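Phosphoribosylaminoimidazole-succinocarboxamide synthase (Saccharomyces cerevisiae, PDB 1OBG) catalyses the ATP-dependent joining of carboxyaminoimidazole ribotide to L-aspartate, forming SAICAR in de novo purine biosynthesis. Local coordinates at residues 53-58 / 290-295; 58-63 / 232-237. One frame throughout, in Å; residues are numbered along the deposited sequence.

Overall arrangement
Helix 52-66 meets two distant parts of the chain, a worked example of one helix serving two contacts. Following the chain from the N terminus, its first half, 53-58, packs against helix 281-299 near the C terminus, and interaction 1 closes a loop of 231 residues. Its next turns, 58-63, meet 232-237, the connection between strands 228-230 and 240-244 of the mixed sheet. Interaction 2 closes a loop of 168 residues nested within that of interaction 1, and the two share Lys58. Their centres lie about 9 Å apart, and they touch where Leu56 and Tyr291 pack against Pro237. Together they join the C-terminal helix, helix 52-66 and the sheet connection, beside the magnesium ion and two bound AMP molecules.

Interaction 1: residues 53-58 / 290-295; sequences GILLTK and KYIEAY. With MG (magnesium ion), chain E.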
loop_
_atom_site.group_PDB
_atom_site.type_symbol
_atom_site.label_atom_id
_atom_site.label_comp_id
_atom_site.label_asym_id
_atom_site.label_seq_id
_atom_site.Cartn_x
_atom_site.Cartn_y
_atom_site.Cartn_z
ATOM N N GLY A 53 -6.950 10.285 1.588
ATOM C CA GLY A 53 -6.793 9.792 0.224
ATOM C C GLY A 53 -5.930 10.691 -0.660
ATOM O O GLY A 53 -5.237 10.195 -1.537
ATOM N N ILE A 54 -5.975 11.998 -0.437
ATOM C CA ILE A 54 -5.072 12.915 -1.108
ATOM C C ILE A 54 -3.625 12.667 -0.649
ATOM O O ILE A 54 -2.717 12.518 -1.476
ATOM C CB ILE A 54 -5.465 14.375 -0.857
ATOM C CG1 ILE A 54 -6.846 14.666 -1.478
ATOM C CG2 ILE A 54 -4.359 15.306 -1.393
ATOM C CD1 ILE A 54 -7.445 16.010 -1.085
ATOM N N LEU A 55 -3.422 12.622 0.673
ATOM C CA LEU A 55 -2.093 12.340 1.236
ATOM C C LEU A 55 -1.478 11.036 0.717
ATOM O O LEU A 55 -0.323 11.027 0.310
ATOM C CB LEU A 55 -2.132 12.343 2.786
ATOM C CG LEU A 55 -2.421 13.742 3.351
ATOM C CD1 LEU A 55 -3.058 13.659 4.745
ATOM C CD2 LEU A 55 -1.158 14.603 3.424
ATOM N N LEU A 56 -2.235 9.949 0.713
ATOM C CA LEU A 56 -1.716 8.644 0.231
ATOM C C LEU A 56 -1.473 8.624 -1.288
ATOM O O LEU A 56 -0.572 7.933 -1.777
ATOM C CB LEU A 56 -2.641 7.488 0.613
ATOM C CG LEU A 56 -2.342 6.824 1.977
ATOM C CD1 LEU A 56 -1.982 7.850 3.027
ATOM C CD2 LEU A 56 -3.460 5.934 2.452
ATOM N N THR A 57 -2.270 9.386 -2.027
ATOM C CA THR A 57 -2.092 9.440 -3.466
ATOM C C THR A 57 -0.821 10.230 -3.765
ATOM O O THR A 57 -0.034 9.832 -4.602
ATOM C CB THR A 57 -3.289 10.115 -4.158
ATOM O OG1 THR A 57 -4.443 9.262 -4.064
ATOM C CG2 THR A 57 -3.045 10.249 -5.687
ATOM N N LYS A 58 -0.637 11.343 -3.069
ATOM C CA LYS A 58 0.569 12.159 -3.239
ATOM C C LYS A 58 1.803 11.397 -2.802
ATOM O O LYS A 58 2.856 11.476 -3.431
ATOM C CB LYS A 58 0.421 13.457 -2.476
ATOM C CG LYS A 58 -0.517 14.448 -3.192
ATOM C CD LYS A 58 -0.596 15.756 -2.423
ATOM C CE LYS A 58 -1.099 16.906 -3.289
ATOM N NZ LYS A 58 -0.263 17.121 -4.528
ATOM N N LYS A 290 -1.035 12.018 11.773
ATOM C CA LYS A 290 -0.014 11.028 11.440
ATOM C C LYS A 290 0.145 10.843 9.948
ATOM O O LYS A 290 1.256 10.655 9.470
ATOM C CB LYS A 290 -0.326 9.648 12.050
ATOM C CG LYS A 290 -0.378 9.590 13.576
ATOM C CD LYS A 290 0.682 10.480 14.168
ATOM C CE LYS A 290 1.974 9.738 14.401
ATOM N NZ LYS A 290 2.212 9.729 15.875
ATOM N N TYR A 291 -0.959 10.865 9.208
ATOM C CA TYR A 291 -0.860 10.746 7.754
ATOM C C TYR A 291 -0.158 11.961 7.182
ATOM O O TYR A 291 0.643 11.851 6.261
ATOM C CB TYR A 291 -2.253 10.582 7.105
ATOM C CG TYR A 291 -2.776 9.184 7.288
ATOM C CD1 TYR A 291 -2.121 8.092 6.726
ATOM C CD2 TYR A 291 -3.910 8.952 8.051
ATOM C CE1 TYR A 291 -2.603 6.794 6.910
ATOM C CE2 TYR A 291 -4.398 7.667 8.246
ATOM C CZ TYR A 291 -3.759 6.604 7.681
ATOM O OH TYR A 291 -4.274 5.348 7.890
ATOM N N ILE A 292 -0.465 13.124 7.738
ATOM C CA ILE A 292 0.202 14.343 7.329
ATOM C C ILE A 292 1.692 14.280 7.664
ATOM O O ILE A 292 2.536 14.649 6.844
ATOM C CB ILE A 292 -0.429 15.593 7.984
ATOM C CG1 ILE A 292 -1.819 15.857 7.386
ATOM C CG2 ILE A 292 0.528 16.821 7.784
ATOM C CD1 ILE A 292 -2.718 16.782 8.243
ATOM N N GLU A 293 2.001 13.817 8.871
ATOM C CA GLU A 293 3.396 13.698 9.292
ATOM C C GLU A 293 4.174 12.695 8.418
ATOM O O GLU A 293 5.320 12.948 8.046
ATOM C CB GLU A 293 3.455 13.321 10.782
ATOM C CG GLU A 293 4.849 13.239 11.359
ATOM C CD GLU A 293 4.858 12.773 12.818
ATOM O OE1 GLU A 293 5.935 12.348 13.304
ATOM O OE2 GLU A 293 3.799 12.841 13.478
ATOM N N ALA A 294 3.559 11.566 8.081
ATOM C CA ALA A 294 4.203 10.598 7.173
ATOM C C ALA A 294 4.525 11.261 5.832
ATOM O O ALA A 294 5.619 11.117 5.280
ATOM C CB ALA A 294 3.299 9.364 6.947
ATOM N N TYR A 295 3.546 11.994 5.322
ATOM C CA TYR A 295 3.678 12.688 4.052
ATOM C C TYR A 295 4.815 13.710 4.042
ATOM O O TYR A 295 5.657 13.692 3.154
ATOM C CB TYR A 295 2.362 13.373 3.707
ATOM C CG TYR A 295 2.510 14.247 2.517
ATOM C CD1 TYR A 295 2.699 15.619 2.659
ATOM C CD2 TYR A 295 2.487 13.702 1.238
ATOM C CE1 TYR A 295 2.850 16.429 1.543
ATOM C CE2 TYR A 295 2.641 14.504 0.132
ATOM C CZ TYR A 295 2.815 15.859 0.293
ATOM O OH TYR A 295 2.960 16.651 -0.822
HETATM MG MG MG E . -3.247 3.527 6.561
#
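Leu55 and Tyr295 mark the closest backbone approach, their CA atoms 6.4 Å apart, where two helical segments run nearly parallel with axes inclined by 20°. The contact is apolar, and Leu55 is its centre. One of its methyls, CD1, rests 3.7 Å from CG1 of Ile292 and also reaches CB of Tyr291, while CD2 lies 3.7 Å from CB of Tyr295, the two side chains crossing at about a right angle. The CG of Tyr295 stands opposite its backbone N (chi1 172°), which carries the ring over to Lys58, with CE2 3.6 Å from Lys58 CB. Replacing Tyr295 by an alanine would probably leave Lys58 CB without its aromatic neighbour and open a gap beside Leu55 CD2 where the ring had been. One turn earlier, Tyr291 has its CG beside the backbone N instead (chi1 -77°), and its ring goes to Leu56, whose CD1 is 3.7 Å from Tyr291 CD1. The hydroxyl of that ring binds the magnesium ion, OH to metal 2.5 Å, with the metal in the ring plane. This near-parallel helix pair thus supplies, through Tyr291, one ligand of a magnesium site shared with Asp238 and Asp258.

Interaction 2: residues 58-63 / 232-237; sequences KLSEFW and DEVLTP. With AMP (adenosine monophosphate), chain B; AMP (adenosine monophosphate), chain D.
The backbone N of Asp232 donates to N7 of one bound AMP (3.0 Å, N-H...N 144°), and from this nucleotide the chain runs on to lay Val234 and Leu235 against Ser60 and Trp63. Asp232 OD1 also forms a salt bridge with Arg20, another residue of that AMP pocket. On the helix side Trp63 buries the most surface. Leu235 CB sits over one face of its indole, a CH-pi contact 3.4 Å from the centroid of the five-membered ring, while Phe62 CD1 covers the opposite face toward the rim. A left-handed backbone at Leu235 (phi 56°) accompanies the turn that brings its carbonyl O to Trp63 NE1, 2.8 Å away, although the N-H is so bent from the line that this bond is weak. Val234 turns CG1 between its backbone N and carbonyl carbon (chi1 51°), which sets that methyl near the backbone O of Ser60 and 3.8 Å from Trp63 CB. Farther along, Leu59 CD2 and Pro237 CD meet tip to tip at 4.1 Å. On the side of the helix turned from 232-237, Glu61 lies beside the ribose O2' of a second AMP. Around it, Cys201 touches Trp63 and Leu235, and Thr215 and Phe217 border Leu235, so the connection from strand 228-230 to strand 240-244 packs against helices 52-66 and 184-208 and strand 210-221, while Leu298 of helix 281-299 backs Leu59 and Trp63.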
loop_
_atom_site.group_PDB
_atom_site.type_symbol
_atom_site.label_atom_id
_atom_site.label_comp_id
_atom_site.label_asym_id
_atom_site.label_seq_id
_atom_site.Cartn_x
_atom_site.Cartn_y
_atom_site.Cartn_z
ATOM N N LYS A 58 -0.637 11.343 -3.069
ATOM C CA LYS A 58 0.569 12.159 -3.239
ATOM C C LYS A 58 1.803 11.397 -2.802
ATOM O O LYS A 58 2.856 11.476 -3.431
ATOM C CB LYS A 58 0.421 13.457 -2.476
ATOM C CG LYS A 58 -0.517 14.448 -3.192
ATOM C CD LYS A 58 -0.596 15.756 -2.423
ATOM C CE LYS A 58 -1.099 16.906 -3.289
ATOM N NZ LYS A 58 -0.263 17.121 -4.528
ATOM N N LEU A 59 1.662 10.630 -1.722
ATOM C CA LEU A 59 2.763 9.790 -1.283
ATOM C C LEU A 59 3.107 8.726 -2.331
ATOM O O LEU A 59 4.282 8.511 -2.623
ATOM C CB LEU A 59 2.466 9.139 0.074
ATOM C CG LEU A 59 3.620 8.455 0.787
ATOM C CD1 LEU A 59 4.835 9.425 0.906
ATOM C CD2 LEU A 59 3.131 8.035 2.158
ATOM N N SER A 60 2.092 8.043 -2.869
ATOM C CA SER A 60 2.310 7.079 -3.962
ATOM C C SER A 60 2.965 7.695 -5.184
ATOM O O SER A 60 3.838 7.084 -5.785
ATOM C CB SER A 60 0.981 6.473 -4.435
ATOM O OG SER A 60 1.229 5.173 -4.923
ATOM N N GLU A 61 2.539 8.902 -5.558
ATOM C CA GLU A 61 3.144 9.578 -6.699
ATOM C C GLU A 61 4.607 9.864 -6.436
ATOM O O GLU A 61 5.455 9.696 -7.330
ATOM C CB GLU A 61 2.428 10.902 -7.006
ATOM C CG GLU A 61 1.066 10.670 -7.617
ATOM C CD GLU A 61 0.194 11.909 -7.628
ATOM O OE1 GLU A 61 -0.849 11.846 -8.277
ATOM O OE2 GLU A 61 0.525 12.931 -7.001
ATOM N N PHE A 62 4.891 10.311 -5.212
ATOM C CA PHE A 62 6.250 10.508 -4.803
ATOM C C PHE A 62 7.085 9.241 -5.023
ATOM O O PHE A 62 8.164 9.291 -5.631
ATOM C CB PHE A 62 6.330 10.932 -3.337
ATOM C CG PHE A 62 7.732 10.878 -2.803
ATOM C CD1 PHE A 62 8.203 9.735 -2.175
ATOM C CD2 PHE A 62 8.591 11.975 -2.969
ATOM C CE1 PHE A 62 9.489 9.668 -1.710
ATOM C CE2 PHE A 62 9.896 11.912 -2.493
ATOM C CZ PHE A 62 10.340 10.757 -1.865
ATOM N N TRP A 63 6.607 8.094 -4.534
ATOM C CA TRP A 63 7.406 6.887 -4.673
ATOM C C TRP A 63 7.568 6.444 -6.144
ATOM O O TRP A 63 8.619 5.960 -6.536
ATOM C CB TRP A 63 6.810 5.733 -3.869
ATOM C CG TRP A 63 6.885 5.836 -2.354
ATOM C CD1 TRP A 63 5.832 5.890 -1.493
ATOM C CD2 TRP A 63 8.060 5.857 -1.545
ATOM N NE1 TRP A 63 6.276 5.955 -0.195
ATOM C CE2 TRP A 63 7.645 5.934 -0.198
ATOM C CE3 TRP A 63 9.431 5.819 -1.820
ATOM C CZ2 TRP A 63 8.547 5.958 0.869
ATOM C CZ3 TRP A 63 10.337 5.848 -0.757
ATOM C CH2 TRP A 63 9.890 5.914 0.569
ATOM N N ASP A 232 -0.691 -1.218 -8.828
ATOM C CA ASP A 232 -1.267 -0.983 -7.513
ATOM C C ASP A 232 -0.681 0.266 -6.833
ATOM O O ASP A 232 -0.151 1.139 -7.497
ATOM C CB ASP A 232 -1.102 -2.215 -6.635
ATOM C CG ASP A 232 -2.198 -2.329 -5.588
ATOM O OD1 ASP A 232 -3.368 -2.027 -5.914
ATOM O OD2 ASP A 232 -1.973 -2.717 -4.417
ATOM N N GLU A 233 -0.795 0.352 -5.514
ATOM C CA GLU A 233 -0.208 1.472 -4.777
ATOM C C GLU A 233 1.097 0.985 -4.189
ATOM O O GLU A 233 1.274 -0.205 -3.939
ATOM C CB GLU A 233 -1.168 2.019 -3.686
ATOM C CG GLU A 233 -0.688 1.828 -2.240
ATOM C CD GLU A 233 -1.753 2.124 -1.177
ATOM O OE1 GLU A 233 -2.030 1.203 -0.372
ATOM O OE2 GLU A 233 -2.299 3.261 -1.120
ATOM N N VAL A 234 2.004 1.925 -3.984
ATOM C CA VAL A 234 3.341 1.621 -3.575
ATOM C C VAL A 234 3.698 2.354 -2.277
ATOM O O VAL A 234 3.552 3.587 -2.184
ATOM C CB VAL A 234 4.316 1.992 -4.746
ATOM C CG1 VAL A 234 4.070 3.417 -5.233
ATOM C CG2 VAL A 234 5.733 1.862 -4.327
ATOM N N LEU A 235 4.150 1.581 -1.288
ATOM C CA LEU A 235 4.832 2.098 -0.085
ATOM C C LEU A 235 4.032 3.144 0.696
ATOM O O LEU A 235 4.583 4.151 1.174
ATOM C CB LEU A 235 6.216 2.663 -0.460
ATOM C CG LEU A 235 7.532 1.876 -0.494
ATOM C CD1 LEU A 235 7.597 0.610 0.394
ATOM C CD2 LEU A 235 7.990 1.612 -1.922
ATOM N N THR A 236 2.726 2.922 0.813
ATOM C CA THR A 236 1.936 3.756 1.701
ATOM C C THR A 236 1.705 2.970 3.004
ATOM O O THR A 236 1.899 1.759 3.030
ATOM C CB THR A 236 0.572 4.066 1.110
ATOM O OG1 THR A 236 -0.166 2.851 1.023
ATOM C CG2 THR A 236 0.676 4.565 -0.313
ATOM N N PRO A 237 1.265 3.649 4.060
ATOM C CA PRO A 237 0.960 2.973 5.322
ATOM C C PRO A 237 -0.162 1.933 5.225
ATOM O O PRO A 237 -0.267 1.105 6.116
ATOM C CB PRO A 237 0.567 4.118 6.264
ATOM C CG PRO A 237 0.925 5.398 5.565
ATOM C CD PRO A 237 1.033 5.103 4.123
HETATM P P AMP B . -7.664 -2.767 -4.542
HETATM O O1P AMP B . -6.496 -2.244 -3.694
HETATM O O2P AMP B . -8.740 -1.757 -4.718
HETATM O O3P AMP B . -8.267 -4.109 -3.874
HETATM O "O5'" AMP B . -7.122 -3.116 -6.011
HETATM C "C5'" AMP B . -8.066 -3.468 -6.984
HETATM C "C4'" AMP B . -7.447 -4.506 -7.893
HETATM O "O4'" AMP B . -6.771 -3.845 -8.945
HETATM C "C3'" AMP B . -6.422 -5.362 -7.149
HETATM O "O3'" AMP B . -6.738 -6.716 -7.361
HETATM C "C2'" AMP B . -5.105 -5.022 -7.821
HETATM O "O2'" AMP B . -4.314 -6.174 -7.931
HETATM C "C1'" AMP B . -5.573 -4.531 -9.188
HETATM N N9 AMP B . -4.628 -3.646 -9.899
HETATM C C8 AMP B . -3.750 -2.713 -9.397
HETATM N N7 AMP B . -3.096 -2.153 -10.448
HETATM C C5 AMP B . -3.548 -2.704 -11.599
HETATM C C6 AMP B . -3.244 -2.513 -12.951
HETATM N N6 AMP B . -2.474 -1.498 -13.362
HETATM N N1 AMP B . -3.909 -3.272 -13.899
HETATM C C2 AMP B . -4.865 -4.194 -13.535
HETATM N N3 AMP B . -5.164 -4.372 -12.195
HETATM C C4 AMP B . -4.517 -3.643 -11.255
HETATM P P AMP D . 4.596 15.121 -14.055
HETATM O O1P AMP D . 5.186 13.800 -13.519
HETATM O O2P AMP D . 3.768 14.879 -15.261
HETATM O O3P AMP D . 5.774 16.194 -14.345
HETATM O "O5'" AMP D . 3.690 15.873 -12.958
HETATM C "C5'" AMP D . 2.451 16.468 -13.288
HETATM C "C4'" AMP D . 1.429 16.216 -12.176
HETATM O "O4'" AMP D . 0.463 15.288 -12.647
HETATM C "C3'" AMP D . 2.080 15.622 -10.926
HETATM O "O3'" AMP D . 1.444 16.081 -9.749
HETATM C "C2'" AMP D . 1.827 14.139 -11.115
HETATM O "O2'" AMP D . 1.861 13.420 -9.899
HETATM C "C1'" AMP D . 0.487 14.119 -11.849
HETATM N N9 AMP D . 0.335 12.900 -12.672
HETATM C C8 AMP D . 1.214 12.390 -13.603
HETATM N N7 AMP D . 0.696 11.251 -14.123
HETATM C C5 AMP D . -0.502 11.030 -13.535
HETATM C C6 AMP D . -1.443 10.022 -13.699
HETATM N N6 AMP D . -1.161 8.968 -14.470
HETATM N N1 AMP D . -2.590 10.070 -12.944
HETATM C C2 AMP D . -2.816 11.090 -12.044
HETATM N N3 AMP D . -1.882 12.094 -11.884
HETATM C C4 AMP D . -0.742 12.056 -12.618
#